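PDB 6D1P: glycosyl hydrolases family 2, sugar binding domain protein from Bacteroides uniformis str. 3978 T3 ii, which is a gut bacterial beta-glucuronidase, probably hydrolysing O-glycosidic bonds to release glucuronic acid from its conjugates. Local coordinates for residues L381-R391 with S419-N429. Sequence-based numbering, arbitrary orientation.
Sequences LLVWEEIPWCR and SVILWGLGNEN. With GOL (glycerol), chain G.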
ATOM      1  N   LEU A 381      -1.090  30.492 -26.447  1.00 31.88           N
ATOM      2  CA  LEU A 381      -2.234  29.623 -26.213  1.00 28.34           C
ATOM      3  C   LEU A 381      -3.178  30.344 -25.276  1.00 25.00           C
ATOM      4  O   LEU A 381      -2.790  30.696 -24.157  1.00 29.44           O
ATOM      5  CB  LEU A 381      -1.810  28.281 -25.601  1.00 29.20           C
ATOM      6  CG  LEU A 381      -0.983  27.357 -26.491  1.00 31.71           C
ATOM      7  CD1 LEU A 381      -0.622  26.063 -25.738  1.00 30.05           C
ATOM      8  CD2 LEU A 381      -1.722  27.034 -27.782  1.00 25.63           C
ATOM      9  N   LEU A 382      -4.406  30.567 -25.731  1.00 23.96           N
ATOM     10  CA  LEU A 382      -5.428  31.083 -24.841  1.00 26.57           C
ATOM     11  C   LEU A 382      -5.818  29.999 -23.833  1.00 25.22           C
ATOM     12  O   LEU A 382      -5.681  28.801 -24.103  1.00 22.53           O
ATOM     13  CB  LEU A 382      -6.634  31.563 -25.649  1.00 23.68           C
ATOM     14  CG  LEU A 382      -6.396  32.882 -26.392  1.00 26.73           C
ATOM     15  CD1 LEU A 382      -7.370  33.040 -27.524  1.00 22.83           C
ATOM     16  CD2 LEU A 382      -6.505  34.046 -25.432  1.00 21.90           C
ATOM     17  N   VAL A 383      -6.322  30.428 -22.667  1.00 21.96           N
ATOM     18  CA  VAL A 383      -6.483  29.546 -21.512  1.00 24.21           C
ATOM     19  C   VAL A 383      -7.866  29.686 -20.885  1.00 28.33           C
ATOM     20  O   VAL A 383      -8.350  30.806 -20.662  1.00 24.56           O
ATOM     21  CB  VAL A 383      -5.411  29.811 -20.443  1.00 25.68           C
ATOM     22  CG1 VAL A 383      -5.704  28.977 -19.206  1.00 22.64           C
ATOM     23  CG2 VAL A 383      -4.017  29.518 -21.002  1.00 24.39           C
ATOM     24  N   TRP A 384      -8.485  28.530 -20.598  1.00 29.27           N
ATOM     25  CA  TRP A 384      -9.620  28.360 -19.697  1.00 21.12           C
ATOM     26  C   TRP A 384      -9.092  27.567 -18.507  1.00 28.01           C
ATOM     27  O   TRP A 384      -8.626  26.437 -18.669  1.00 27.26           O
ATOM     28  CB  TRP A 384     -10.768  27.633 -20.423  1.00 23.83           C
ATOM     29  CG  TRP A 384     -11.944  27.003 -19.610  1.00 26.77           C
ATOM     30  CD1 TRP A 384     -11.946  26.642 -18.289  1.00 25.84           C
ATOM     31  CD2 TRP A 384     -13.252  26.640 -20.115  1.00 27.12           C
ATOM     32  NE1 TRP A 384     -13.162  26.097 -17.940  1.00 29.74           N
ATOM     33  CE2 TRP A 384     -13.979  26.079 -19.037  1.00 29.79           C
ATOM     34  CE3 TRP A 384     -13.875  26.738 -21.365  1.00 21.04           C
ATOM     35  CZ2 TRP A 384     -15.302  25.620 -19.175  1.00 23.29           C
ATOM     36  CZ3 TRP A 384     -15.166  26.270 -21.507  1.00 20.53           C
ATOM     37  CH2 TRP A 384     -15.877  25.725 -20.416  1.00 23.65           C
ATOM     38  N   GLU A 385      -9.134  28.158 -17.321  1.00 27.14           N
ATOM     39  CA  GLU A 385      -8.700  27.474 -16.109  1.00 25.39           C
ATOM     40  C   GLU A 385      -9.841  27.530 -15.100  1.00 25.36           C
ATOM     41  O   GLU A 385     -10.450  28.591 -14.917  1.00 26.13           O
ATOM     42  CB  GLU A 385      -7.428  28.124 -15.543  1.00 24.19           C
ATOM     43  CG  GLU A 385      -6.546  27.191 -14.726  1.00 22.53           C
ATOM     44  CD  GLU A 385      -5.345  27.900 -14.102  1.00 28.42           C
ATOM     45  OE1 GLU A 385      -4.351  27.212 -13.762  1.00 25.19           O
ATOM     46  OE2 GLU A 385      -5.393  29.149 -13.939  1.00 28.22           O
ATOM     47  N   GLU A 386     -10.141  26.395 -14.467  1.00 19.38           N
ATOM     48  CA  GLU A 386     -11.290  26.260 -13.571  1.00 23.27           C
ATOM     49  C   GLU A 386     -10.861  25.701 -12.221  1.00 25.38           C
ATOM     50  O   GLU A 386      -9.790  25.091 -12.091  1.00 21.83           O
ATOM     51  CB  GLU A 386     -12.374  25.335 -14.151  1.00 23.74           C
ATOM     52  CG  GLU A 386     -11.984  23.859 -14.244  1.00 22.32           C
ATOM     53  CD  GLU A 386     -12.878  23.081 -15.198  1.00 22.93           C
ATOM     54  OE1 GLU A 386     -13.297  23.659 -16.247  1.00 26.10           O
ATOM     55  OE2 GLU A 386     -13.142  21.887 -14.923  1.00 20.42           O
ATOM     56  N   ILE A 387     -11.729  25.885 -11.224  1.00 23.61           N
ATOM     57  CA  ILE A 387     -11.549  25.266  -9.906  1.00 22.32           C
ATOM     58  C   ILE A 387     -12.060  23.831  -9.911  1.00 24.08           C
ATOM     59  O   ILE A 387     -12.939  23.483 -10.714  1.00 20.44           O
ATOM     60  CB  ILE A 387     -12.252  26.059  -8.796  1.00 24.19           C
ATOM     61  CG1 ILE A 387     -13.728  26.312  -9.140  1.00 24.12           C
ATOM     62  CG2 ILE A 387     -11.479  27.319  -8.477  1.00 25.11           C
ATOM     63  CD1 ILE A 387     -14.579  26.600  -7.894  1.00 20.46           C
ATOM     64  N   PRO A 388     -11.559  22.969  -9.008  1.00 26.75           N
ATOM     65  CA  PRO A 388     -11.930  21.552  -9.076  1.00 22.31           C
ATOM     66  C   PRO A 388     -13.253  21.225  -8.390  1.00 26.14           C
ATOM     67  O   PRO A 388     -13.373  20.174  -7.743  1.00 26.34           O
ATOM     68  CB  PRO A 388     -10.735  20.844  -8.408  1.00 24.94           C
ATOM     69  CG  PRO A 388     -10.074  21.862  -7.576  1.00 20.23           C
ATOM     70  CD  PRO A 388     -10.492  23.223  -8.017  1.00 23.25           C
ATOM     71  N   TRP A 389     -14.255  22.102  -8.524  1.00 28.37           N
ATOM     72  CA  TRP A 389     -15.631  21.735  -8.178  1.00 24.72           C
ATOM     73  C   TRP A 389     -16.146  20.846  -9.310  1.00 24.98           C
ATOM     74  O   TRP A 389     -16.791  21.286 -10.264  1.00 25.01           O
ATOM     75  CB  TRP A 389     -16.505  22.966  -7.968  1.00 23.71           C
ATOM     76  CG  TRP A 389     -17.822  22.615  -7.351  1.00 24.96           C
ATOM     77  CD1 TRP A 389     -18.126  21.467  -6.684  1.00 23.74           C
ATOM     78  CD2 TRP A 389     -19.019  23.402  -7.355  1.00 24.14           C
ATOM     79  NE1 TRP A 389     -19.426  21.488  -6.270  1.00 23.36           N
ATOM     80  CE2 TRP A 389     -20.000  22.667  -6.665  1.00 27.32           C
ATOM     81  CE3 TRP A 389     -19.353  24.655  -7.870  1.00 24.64           C
ATOM     82  CZ2 TRP A 389     -21.299  23.144  -6.473  1.00 27.49           C
ATOM     83  CZ3 TRP A 389     -20.640  25.130  -7.685  1.00 26.86           C
ATOM     84  CH2 TRP A 389     -21.602  24.372  -6.989  1.00 26.33           C
ATOM     85  N   CYS A 390     -15.835  19.561  -9.199  1.00 22.11           N
ATOM     86  CA  CYS A 390     -15.957  18.619 -10.308  1.00 20.46           C
ATOM     87  C   CYS A 390     -16.685  17.374  -9.806  1.00 19.72           C
ATOM     88  O   CYS A 390     -16.073  16.519  -9.159  1.00 20.84           O
ATOM     89  CB  CYS A 390     -14.573  18.295 -10.864  1.00 18.51           C
ATOM     90  SG  CYS A 390     -14.506  17.125 -12.219  1.00 19.63           S
ATOM     91  N   ARG A 391     -17.990  17.299 -10.105  1.00 18.40           N
ATOM     92  CA  ARG A 391     -18.879  16.178  -9.798  1.00 19.47           C
ATOM     93  C   ARG A 391     -19.212  16.053  -8.310  1.00 22.25           C
ATOM     94  O   ARG A 391     -18.542  16.648  -7.456  1.00 18.20           O
ATOM     95  CB  ARG A 391     -18.306  14.847 -10.292  1.00 22.31           C
ATOM     96  CG  ARG A 391     -18.214  14.729 -11.821  1.00 19.95           C
ATOM     97  CD  ARG A 391     -17.697  13.364 -12.275  1.00 20.85           C
ATOM     98  NE  ARG A 391     -17.693  13.314 -13.734  1.00 21.54           N
ATOM     99  CZ  ARG A 391     -17.308  12.268 -14.462  1.00 23.38           C
ATOM    100  NH1 ARG A 391     -16.872  11.152 -13.867  1.00 16.33           N
ATOM    101  NH2 ARG A 391     -17.363  12.340 -15.796  1.00 21.29           N
ATOM    102  N   SER A 419      -2.722  35.026 -21.366  1.00 32.67           N
ATOM    103  CA  SER A 419      -3.304  33.859 -22.021  1.00 29.44           C
ATOM    104  C   SER A 419      -4.682  33.508 -21.471  1.00 27.74           C
ATOM    105  O   SER A 419      -5.470  32.863 -22.172  1.00 29.70           O
ATOM    106  CB  SER A 419      -2.366  32.649 -21.902  1.00 26.48           C
ATOM    107  OG  SER A 419      -2.198  32.254 -20.550  1.00 24.49           O
ATOM    108  N   VAL A 420      -5.000  33.932 -20.254  1.00 25.03           N
ATOM    109  CA  VAL A 420      -6.208  33.480 -19.570  1.00 28.86           C
ATOM    110  C   VAL A 420      -7.375  34.390 -19.923  1.00 29.42           C
ATOM    111  O   VAL A 420      -7.345  35.594 -19.647  1.00 30.35           O
ATOM    112  CB  VAL A 420      -6.005  33.440 -18.049  1.00 28.21           C
ATOM    113  CG1 VAL A 420      -7.333  33.184 -17.369  1.00 25.40           C
ATOM    114  CG2 VAL A 420      -4.973  32.356 -17.675  1.00 28.01           C
ATOM    115  N   ILE A 421      -8.422  33.805 -20.490  1.00 25.97           N
ATOM    116  CA  ILE A 421      -9.644  34.543 -20.765  1.00 27.51           C
ATOM    117  C   ILE A 421     -10.857  33.987 -20.031  1.00 28.95           C
ATOM    118  O   ILE A 421     -11.870  34.695 -19.921  1.00 27.67           O
ATOM    119  CB  ILE A 421      -9.916  34.601 -22.281  1.00 29.66           C
ATOM    120  CG1 ILE A 421      -9.959  33.198 -22.854  1.00 22.82           C
ATOM    121  CG2 ILE A 421      -8.835  35.372 -22.974  1.00 29.50           C
ATOM    122  CD1 ILE A 421     -10.448  33.143 -24.240  1.00 25.02           C
ATOM    123  N   LEU A 422     -10.812  32.763 -19.506  1.00 25.30           N
ATOM    124  CA  LEU A 422     -11.977  32.174 -18.871  1.00 25.81           C
ATOM    125  C   LEU A 422     -11.598  31.576 -17.530  1.00 27.51           C
ATOM    126  O   LEU A 422     -10.675  30.762 -17.453  1.00 25.35           O
ATOM    127  CB  LEU A 422     -12.618  31.104 -19.758  1.00 23.42           C
ATOM    128  CG  LEU A 422     -13.358  31.635 -20.987  1.00 28.94           C
ATOM    129  CD1 LEU A 422     -13.697  30.509 -21.939  1.00 26.43           C
ATOM    130  CD2 LEU A 422     -14.613  32.421 -20.602  1.00 24.83           C
ATOM    131  N   TRP A 423     -12.298  32.008 -16.479  1.00 27.08           N
ATOM    132  CA  TRP A 423     -12.294  31.329 -15.191  1.00 23.92           C
ATOM    133  C   TRP A 423     -13.478  30.374 -15.149  1.00 24.37           C
ATOM    134  O   TRP A 423     -14.632  30.812 -15.231  1.00 25.64           O
ATOM    135  CB  TRP A 423     -12.399  32.318 -14.034  1.00 26.24           C
ATOM    136  CG  TRP A 423     -11.341  33.377 -13.950  1.00 29.63           C
ATOM    137  CD1 TRP A 423     -11.546  34.722 -13.844  1.00 30.72           C
ATOM    138  CD2 TRP A 423      -9.919  33.186 -13.926  1.00 30.58           C
ATOM    139  NE1 TRP A 423     -10.341  35.379 -13.763  1.00 31.95           N
ATOM    140  CE2 TRP A 423      -9.329  34.460 -13.808  1.00 29.40           C
ATOM    141  CE3 TRP A 423      -9.089  32.062 -13.987  1.00 28.90           C
ATOM    142  CZ2 TRP A 423      -7.945  34.641 -13.770  1.00 31.51           C
ATOM    143  CZ3 TRP A 423      -7.721  32.240 -13.935  1.00 26.64           C
ATOM    144  CH2 TRP A 423      -7.159  33.516 -13.823  1.00 30.39           C
ATOM    145  N   GLY A 424     -13.205  29.078 -15.026  1.00 24.15           N
ATOM    146  CA  GLY A 424     -14.268  28.090 -14.870  1.00 25.95           C
ATOM    147  C   GLY A 424     -14.634  27.879 -13.406  1.00 22.55           C
ATOM    148  O   GLY A 424     -13.773  27.862 -12.534  1.00 23.41           O
ATOM    149  N   LEU A 425     -15.935  27.724 -13.146  1.00 26.51           N
ATOM    150  CA  LEU A 425     -16.410  27.573 -11.768  1.00 24.91           C
ATOM    151  C   LEU A 425     -16.706  26.133 -11.372  1.00 23.38           C
ATOM    152  O   LEU A 425     -16.821  25.853 -10.177  1.00 26.96           O
ATOM    153  CB  LEU A 425     -17.664  28.421 -11.536  1.00 23.00           C
ATOM    154  CG  LEU A 425     -17.552  29.871 -12.025  1.00 26.10           C
ATOM    155  CD1 LEU A 425     -18.909  30.569 -11.930  1.00 24.04           C
ATOM    156  CD2 LEU A 425     -16.479  30.649 -11.260  1.00 22.04           C
ATOM    157  N   GLY A 426     -16.820  25.218 -12.325  1.00 20.77           N
ATOM    158  CA  GLY A 426     -17.049  23.829 -11.973  1.00 24.46           C
ATOM    159  C   GLY A 426     -17.309  23.020 -13.218  1.00 22.33           C
ATOM    160  O   GLY A 426     -17.518  23.564 -14.307  1.00 21.73           O
ATOM    161  N   ASN A 427     -17.297  21.701 -13.038  1.00 20.71           N
ATOM    162  CA  ASN A 427     -17.449  20.762 -14.139  1.00 19.91           C
ATOM    163  C   ASN A 427     -18.424  19.660 -13.751  1.00 21.30           C
ATOM    164  O   ASN A 427     -18.273  19.034 -12.697  1.00 20.81           O
ATOM    165  CB  ASN A 427     -16.092  20.171 -14.533  1.00 20.46           C
ATOM    166  CG  ASN A 427     -16.205  19.176 -15.644  1.00 21.50           C
ATOM    167  OD1 ASN A 427     -16.577  19.520 -16.779  1.00 18.76           O
ATOM    168  ND2 ASN A 427     -15.887  17.920 -15.338  1.00 18.69           N
ATOM    169  N   GLU A 428     -19.416  19.428 -14.610  1.00 22.77           N
ATOM    170  CA  GLU A 428     -20.430  18.395 -14.396  1.00 23.07           C
ATOM    171  C   GLU A 428     -20.981  18.440 -12.973  1.00 24.19           C
ATOM    172  O   GLU A 428     -21.039  17.438 -12.256  1.00 23.16           O
ATOM    173  CB  GLU A 428     -19.859  17.018 -14.752  1.00 24.11           C
ATOM    174  CG  GLU A 428     -19.447  16.974 -16.242  1.00 21.05           C
ATOM    175  CD  GLU A 428     -18.999  15.610 -16.741  1.00 25.29           C
ATOM    176  OE1 GLU A 428     -18.790  14.677 -15.918  1.00 23.92           O
ATOM    177  OE2 GLU A 428     -18.847  15.473 -17.982  1.00 24.96           O
ATOM    178  N   ASN A 429     -21.386  19.636 -12.551  1.00 23.26           N
ATOM    179  CA  ASN A 429     -21.988  19.709 -11.226  1.00 24.47           C
ATOM    180  C   ASN A 429     -23.406  19.141 -11.187  1.00 23.65           C
ATOM    181  O   ASN A 429     -24.035  19.155 -10.130  1.00 21.46           O
ATOM    182  CB  ASN A 429     -21.968  21.147 -10.721  1.00 17.81           C
ATOM    183  CG  ASN A 429     -20.563  21.688 -10.609  1.00 23.62           C
ATOM    184  OD1 ASN A 429     -20.149  22.523 -11.416  1.00 22.23           O
ATOM    185  ND2 ASN A 429     -19.809  21.211  -9.617  1.00 22.91           N
TER
HETATM  186  C1  GOL G 905     -16.635  11.420 -19.320  1.00 31.52           C
HETATM  187  O1  GOL G 905     -17.232  10.531 -18.354  1.00 30.55           O
HETATM  188  C2  GOL G 905     -17.749  12.385 -19.954  1.00 32.11           C
HETATM  189  O2  GOL G 905     -18.599  12.984 -19.019  1.00 20.95           O
HETATM  190  C3  GOL G 905     -16.993  13.448 -20.835  1.00 31.89           C
HETATM  191  O3  GOL G 905     -17.838  14.586 -20.960  1.00 24.95           O
HETATM  192  O   HOH W   1     -15.773  25.012 -15.313  1.00 22.72           O
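L382 meets I421 through their methyls, CD2 against CG2 at 3.6 Å, where two parallel strands begin to run side by side. V383 lays CG1 against CG2 of V420, while its carbonyl O takes the N-H of I421 at 3.0 Å and, weakly, that of L422, marking a beta bulge that shifts the register by one residue. Beyond it, W384 places ring atom CE3 beside CD1 of L422. E385 exchanges backbone bonds with L422 O and G424 N, and its carboxylate lies nearly coplanar with the W423 ring on its way to H414. At E386 the chains draw together until the CA atoms of E386 and G424 are 3.7 Å apart; a CB on G424 would collide with E386 CB and W384 NE1. The side chain of E386 turns to H365 and R362. This is a beta-alpha-beta unit of the TIM barrel, closed through helix 397-414, and the N427-E428 pair matches the Asn-Glu signature that ends the fourth barrel strand in related glycosidases, where the glutamate is the acid/base. I387 sets CD1 3.3 Å from L425 O. With CG anti to its backbone N (chi1 -168°), W389 turns one ring face to N429 ND2, 3.1 Å above the plane and offset toward the rim. W389 O accepts N427 N and N429 ND2 from opposite faces of its plane. C390 SG receives an almost straight bond (171°) from N427 ND2. R391, extended to NE, grips E428 OE1 side-on with NE and NH2, the latter at 2.7 Å, guanidinium and carboxylate nearly coplanar. A leucine here would probably leave E428 OE1 without these two donors and the carboxylate less firmly oriented. E428 OE2 pairs with R466 and accepts from a glycerol that also bonds E512.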